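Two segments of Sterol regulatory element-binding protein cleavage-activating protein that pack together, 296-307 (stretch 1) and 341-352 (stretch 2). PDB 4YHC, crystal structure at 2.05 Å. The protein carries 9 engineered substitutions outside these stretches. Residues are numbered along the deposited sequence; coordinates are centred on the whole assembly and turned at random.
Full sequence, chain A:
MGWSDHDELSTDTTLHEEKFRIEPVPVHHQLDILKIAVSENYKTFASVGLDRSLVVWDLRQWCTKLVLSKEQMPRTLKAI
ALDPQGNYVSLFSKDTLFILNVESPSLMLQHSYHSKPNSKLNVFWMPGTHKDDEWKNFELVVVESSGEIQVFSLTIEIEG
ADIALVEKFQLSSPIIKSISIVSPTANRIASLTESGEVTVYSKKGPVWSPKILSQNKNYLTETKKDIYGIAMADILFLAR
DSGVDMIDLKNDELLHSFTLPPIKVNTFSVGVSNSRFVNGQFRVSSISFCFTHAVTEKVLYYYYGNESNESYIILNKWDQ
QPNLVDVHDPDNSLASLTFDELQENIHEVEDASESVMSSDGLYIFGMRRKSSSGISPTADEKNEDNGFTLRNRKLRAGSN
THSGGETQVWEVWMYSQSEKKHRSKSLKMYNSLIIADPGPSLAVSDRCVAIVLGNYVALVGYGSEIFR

Stretch 1 (296-307) TEKVLYYYYGNE
Stretch 2 341-352: ELQENIHEVEDA

The apolar centre of the contact is I346 (chi1 m, chi2 t) laid over one face of the Y302 ring (chi1 -82°, chi2 53°): CG1 of I346 stands 3.8 Å from the ring centroid, 6° off its normal, a CH-pi contact. L300 (m, m) extends this patch, its CD1 3.5 Å from I346 CG2 and 3.7 Å from E348 CB. On the opposite face of the sheet, Y301 (chi1 m) presents its ring edge to V349 (chi1 t), with Y301 CE1 3.6 Å from V349 CG2.

These side chains ride on two antiparallel strands, 299-304 and one through 345-348, whose directions differ by 160°. Both have extended backbones, phi -85 to -128° and psi 117 to 148°. Register pairs L300 with E348, Y302 with I346 and Y304 with E344 (CA-CA 4.6-4.7 Å), alternating with Y301-H347 and Y303-N345 (both 5.1 Å), each closed by two reciprocal N-H...O bonds: Y301 N to H347 O 2.8 Å, H347 N to Y301 O 2.9 Å, Y303 N to N345 O and N345 N to Y303 O 2.8 Å.

Toward the ends, V349 N donates to V299 O (3.0 Å) and G305 N to Q343 O (3.1 Å); G305 adopts phi/psi 139/157°, which calls for glycine. Water bridges V299 N (2.9 Å) to V349 O (2.5 Å), and another joins Y304 OH (2.7 Å) to E344 OE2 (2.8 Å). At the polar edge, K298 NZ lies 4.2 Å from D351 OD2, beyond a salt bridge.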

# COMPACT_ATOMS: atom_id res chain seq x y z
N THR A 296 -4.56 23.32 -1.78
CA THR A 296 -5.24 23.24 -3.11
C THR A 296 -6.07 21.97 -3.33
O THR A 296 -6.75 21.84 -4.33
CB THR A 296 -4.19 23.27 -4.22
OG1 THR A 296 -3.29 22.19 -4.04
CG2 THR A 296 -3.37 24.60 -4.12
N GLU A 297 -6.00 21.03 -2.39
CA GLU A 297 -6.58 19.73 -2.55
C GLU A 297 -6.19 19.02 -3.84
O GLU A 297 -6.91 18.15 -4.27
CB GLU A 297 -8.11 19.83 -2.42
CG GLU A 297 -8.52 20.30 -1.03
CD GLU A 297 -8.90 19.18 -0.08
OE1 GLU A 297 -9.30 19.48 1.08
OE2 GLU A 297 -8.79 17.99 -0.47
N LYS A 298 -5.06 19.35 -4.42
CA LYS A 298 -4.52 18.64 -5.59
C LYS A 298 -3.66 17.44 -5.13
O LYS A 298 -3.00 17.50 -4.12
CB LYS A 298 -3.64 19.54 -6.45
CG LYS A 298 -4.37 20.72 -7.08
CD LYS A 298 -5.23 20.30 -8.23
CE LYS A 298 -5.72 21.51 -9.03
NZ LYS A 298 -7.02 21.95 -8.46
N VAL A 299 -3.61 16.40 -5.94
CA VAL A 299 -2.67 15.27 -5.66
C VAL A 299 -1.30 15.60 -6.26
O VAL A 299 -1.15 15.95 -7.41
CB VAL A 299 -3.24 13.93 -6.13
CG1 VAL A 299 -2.25 12.72 -5.88
CG2 VAL A 299 -4.59 13.69 -5.45
N LEU A 300 -0.29 15.47 -5.44
CA LEU A 300 1.08 15.74 -5.81
C LEU A 300 2.04 14.54 -5.61
O LEU A 300 1.90 13.77 -4.71
CB LEU A 300 1.60 16.93 -5.03
CG LEU A 300 1.32 18.41 -5.30
CD1 LEU A 300 2.09 18.89 -6.48
CD2 LEU A 300 -0.13 18.66 -5.51
N TYR A 301 3.03 14.47 -6.48
CA TYR A 301 4.10 13.44 -6.45
C TYR A 301 5.43 14.14 -6.43
O TYR A 301 5.72 14.96 -7.30
CB TYR A 301 3.99 12.51 -7.64
CG TYR A 301 2.71 11.73 -7.65
CD1 TYR A 301 1.55 12.27 -8.19
CD2 TYR A 301 2.69 10.42 -7.14
CE1 TYR A 301 0.37 11.54 -8.21
CE2 TYR A 301 1.53 9.70 -7.14
CZ TYR A 301 0.37 10.24 -7.70
OH TYR A 301 -0.76 9.52 -7.62
N TYR A 302 6.18 13.94 -5.35
CA TYR A 302 7.51 14.44 -5.24
C TYR A 302 8.45 13.26 -5.40
O TYR A 302 8.27 12.21 -4.70
CB TYR A 302 7.72 15.06 -3.87
CG TYR A 302 7.22 16.46 -3.69
CD1 TYR A 302 5.93 16.81 -4.01
CD2 TYR A 302 8.05 17.44 -3.15
CE1 TYR A 302 5.45 18.09 -3.79
CE2 TYR A 302 7.60 18.75 -2.95
CZ TYR A 302 6.30 19.05 -3.28
OH TYR A 302 5.86 20.28 -3.01
N TYR A 303 9.36 13.39 -6.33
CA TYR A 303 10.37 12.39 -6.66
C TYR A 303 11.76 12.96 -6.38
O TYR A 303 12.14 14.08 -6.89
CB TYR A 303 10.24 12.02 -8.14
CG TYR A 303 11.34 11.12 -8.64
CD1 TYR A 303 11.28 9.72 -8.43
CD2 TYR A 303 12.43 11.63 -9.33
CE1 TYR A 303 12.30 8.88 -8.90
CE2 TYR A 303 13.44 10.82 -9.81
CZ TYR A 303 13.35 9.43 -9.60
OH TYR A 303 14.37 8.64 -10.04
N TYR A 304 12.53 12.23 -5.59
CA TYR A 304 13.90 12.61 -5.24
C TYR A 304 14.90 11.60 -5.78
O TYR A 304 14.76 10.40 -5.53
CB TYR A 304 14.07 12.71 -3.73
CG TYR A 304 13.07 13.58 -3.01
CD1 TYR A 304 11.87 13.06 -2.55
CD2 TYR A 304 13.33 14.92 -2.78
CE1 TYR A 304 10.95 13.85 -1.89
CE2 TYR A 304 12.42 15.72 -2.12
CZ TYR A 304 11.23 15.18 -1.68
OH TYR A 304 10.32 15.97 -1.03
N GLY A 305 15.90 12.08 -6.50
CA GLY A 305 16.97 11.21 -6.95
C GLY A 305 17.46 11.43 -8.37
O GLY A 305 16.75 11.96 -9.22
N ASN A 306 18.70 11.02 -8.61
CA ASN A 306 19.28 11.05 -9.95
C ASN A 306 19.00 9.73 -10.66
O ASN A 306 19.32 9.57 -11.84
CB ASN A 306 20.78 11.30 -9.88
CG ASN A 306 21.14 12.47 -8.98
OD1 ASN A 306 20.31 12.94 -8.20
ND2 ASN A 306 22.37 12.94 -9.08
N GLU A 307 18.40 8.79 -9.93
CA GLU A 307 17.99 7.50 -10.48
C GLU A 307 19.09 6.44 -10.46
O GLU A 307 20.26 6.74 -10.18
CB GLU A 307 17.42 7.65 -11.89
CG GLU A 307 16.99 6.35 -12.54
CD GLU A 307 16.09 5.51 -11.66
OE1 GLU A 307 15.68 4.41 -12.10
OE2 GLU A 307 15.78 5.93 -10.53
N GLU A 341 21.77 17.02 -1.24
CA GLU A 341 21.98 17.13 -2.69
C GLU A 341 21.05 16.30 -3.57
O GLU A 341 21.35 16.05 -4.74
CB GLU A 341 23.42 16.82 -3.05
CG GLU A 341 23.88 15.40 -2.85
CD GLU A 341 25.36 15.35 -2.50
OE1 GLU A 341 26.01 16.42 -2.45
OE2 GLU A 341 25.89 14.25 -2.25
N LEU A 342 19.92 15.87 -3.00
CA LEU A 342 18.89 15.18 -3.79
C LEU A 342 18.16 16.17 -4.68
O LEU A 342 17.80 17.22 -4.23
CB LEU A 342 17.87 14.56 -2.84
CG LEU A 342 18.41 13.23 -2.26
CD1 LEU A 342 17.58 12.81 -1.07
CD2 LEU A 342 18.44 12.20 -3.39
N GLN A 343 17.91 15.80 -5.93
CA GLN A 343 17.06 16.63 -6.81
C GLN A 343 15.57 16.25 -6.68
O GLN A 343 15.23 15.10 -6.67
CB GLN A 343 17.52 16.47 -8.25
CG GLN A 343 19.01 16.19 -8.36
CD GLN A 343 19.66 16.90 -9.53
OE1 GLN A 343 20.20 18.00 -9.37
NE2 GLN A 343 19.61 16.29 -10.70
N GLU A 344 14.70 17.24 -6.62
CA GLU A 344 13.30 17.10 -6.33
C GLU A 344 12.51 17.50 -7.56
O GLU A 344 12.74 18.56 -8.12
CB GLU A 344 12.93 18.00 -5.19
CG GLU A 344 11.53 18.59 -5.26
CD GLU A 344 11.34 19.73 -4.26
OE1 GLU A 344 10.86 20.84 -4.64
OE2 GLU A 344 11.66 19.50 -3.08
N ASN A 345 11.64 16.61 -8.00
CA ASN A 345 10.84 16.81 -9.18
C ASN A 345 9.39 16.60 -8.73
O ASN A 345 9.12 15.66 -8.01
CB ASN A 345 11.24 15.81 -10.25
CG ASN A 345 12.60 16.14 -10.87
OD1 ASN A 345 12.78 17.20 -11.51
ND2 ASN A 345 13.57 15.24 -10.69
N ILE A 346 8.49 17.48 -9.15
CA ILE A 346 7.16 17.55 -8.64
C ILE A 346 6.20 17.40 -9.80
O ILE A 346 6.32 18.04 -10.83
CB ILE A 346 6.91 18.91 -7.96
CG1 ILE A 346 7.87 19.11 -6.82
CG2 ILE A 346 5.49 19.06 -7.42
CD1 ILE A 346 7.78 20.50 -6.22
N HIS A 347 5.23 16.53 -9.64
CA HIS A 347 4.24 16.34 -10.67
C HIS A 347 2.90 16.49 -9.96
O HIS A 347 2.59 15.73 -8.99
CB HIS A 347 4.39 14.93 -11.24
CG HIS A 347 3.43 14.61 -12.34
ND1 HIS A 347 3.56 15.12 -13.62
CD2 HIS A 347 2.27 13.90 -12.34
CE1 HIS A 347 2.54 14.73 -14.36
NE2 HIS A 347 1.75 13.99 -13.60
N GLU A 348 2.09 17.42 -10.47
CA GLU A 348 0.78 17.69 -9.93
C GLU A 348 -0.26 17.12 -10.86
O GLU A 348 -0.15 17.30 -12.03
CB GLU A 348 0.57 19.22 -9.85
CG GLU A 348 -0.85 19.65 -9.47
CD GLU A 348 -0.87 21.19 -9.14
OE1 GLU A 348 -1.56 21.64 -8.24
OE2 GLU A 348 -0.11 21.96 -9.72
N VAL A 349 -1.26 16.46 -10.33
CA VAL A 349 -2.29 15.85 -11.13
C VAL A 349 -3.62 16.67 -11.08
O VAL A 349 -4.08 17.06 -9.98
CB VAL A 349 -2.63 14.42 -10.57
CG1 VAL A 349 -3.80 13.82 -11.31
CG2 VAL A 349 -1.41 13.53 -10.62
N GLU A 350 -4.28 16.79 -12.23
CA GLU A 350 -5.62 17.41 -12.33
C GLU A 350 -6.68 16.56 -11.63
O GLU A 350 -6.61 15.32 -11.60
CB GLU A 350 -6.04 17.68 -13.78
CG GLU A 350 -6.27 16.44 -14.63
CD GLU A 350 -6.73 16.80 -16.04
OE1 GLU A 350 -7.28 17.91 -16.22
OE2 GLU A 350 -6.57 15.98 -16.98
N ASP A 351 -7.62 17.24 -11.02
CA ASP A 351 -8.66 16.59 -10.23
C ASP A 351 -9.42 15.52 -11.01
O ASP A 351 -9.85 14.49 -10.46
CB ASP A 351 -9.65 17.66 -9.75
CG ASP A 351 -9.83 17.62 -8.27
OD1 ASP A 351 -10.67 16.80 -7.82
OD2 ASP A 351 -9.11 18.37 -7.55
N ALA A 352 -9.56 15.75 -12.32
CA ALA A 352 -10.33 14.87 -13.15
C ALA A 352 -9.74 13.46 -13.10
O ALA A 352 -10.50 12.51 -13.26
CB ALA A 352 -10.39 15.39 -14.59
O HOH W 1 -5.50 16.19 -8.12
O HOH W 2 11.24 18.44 -0.52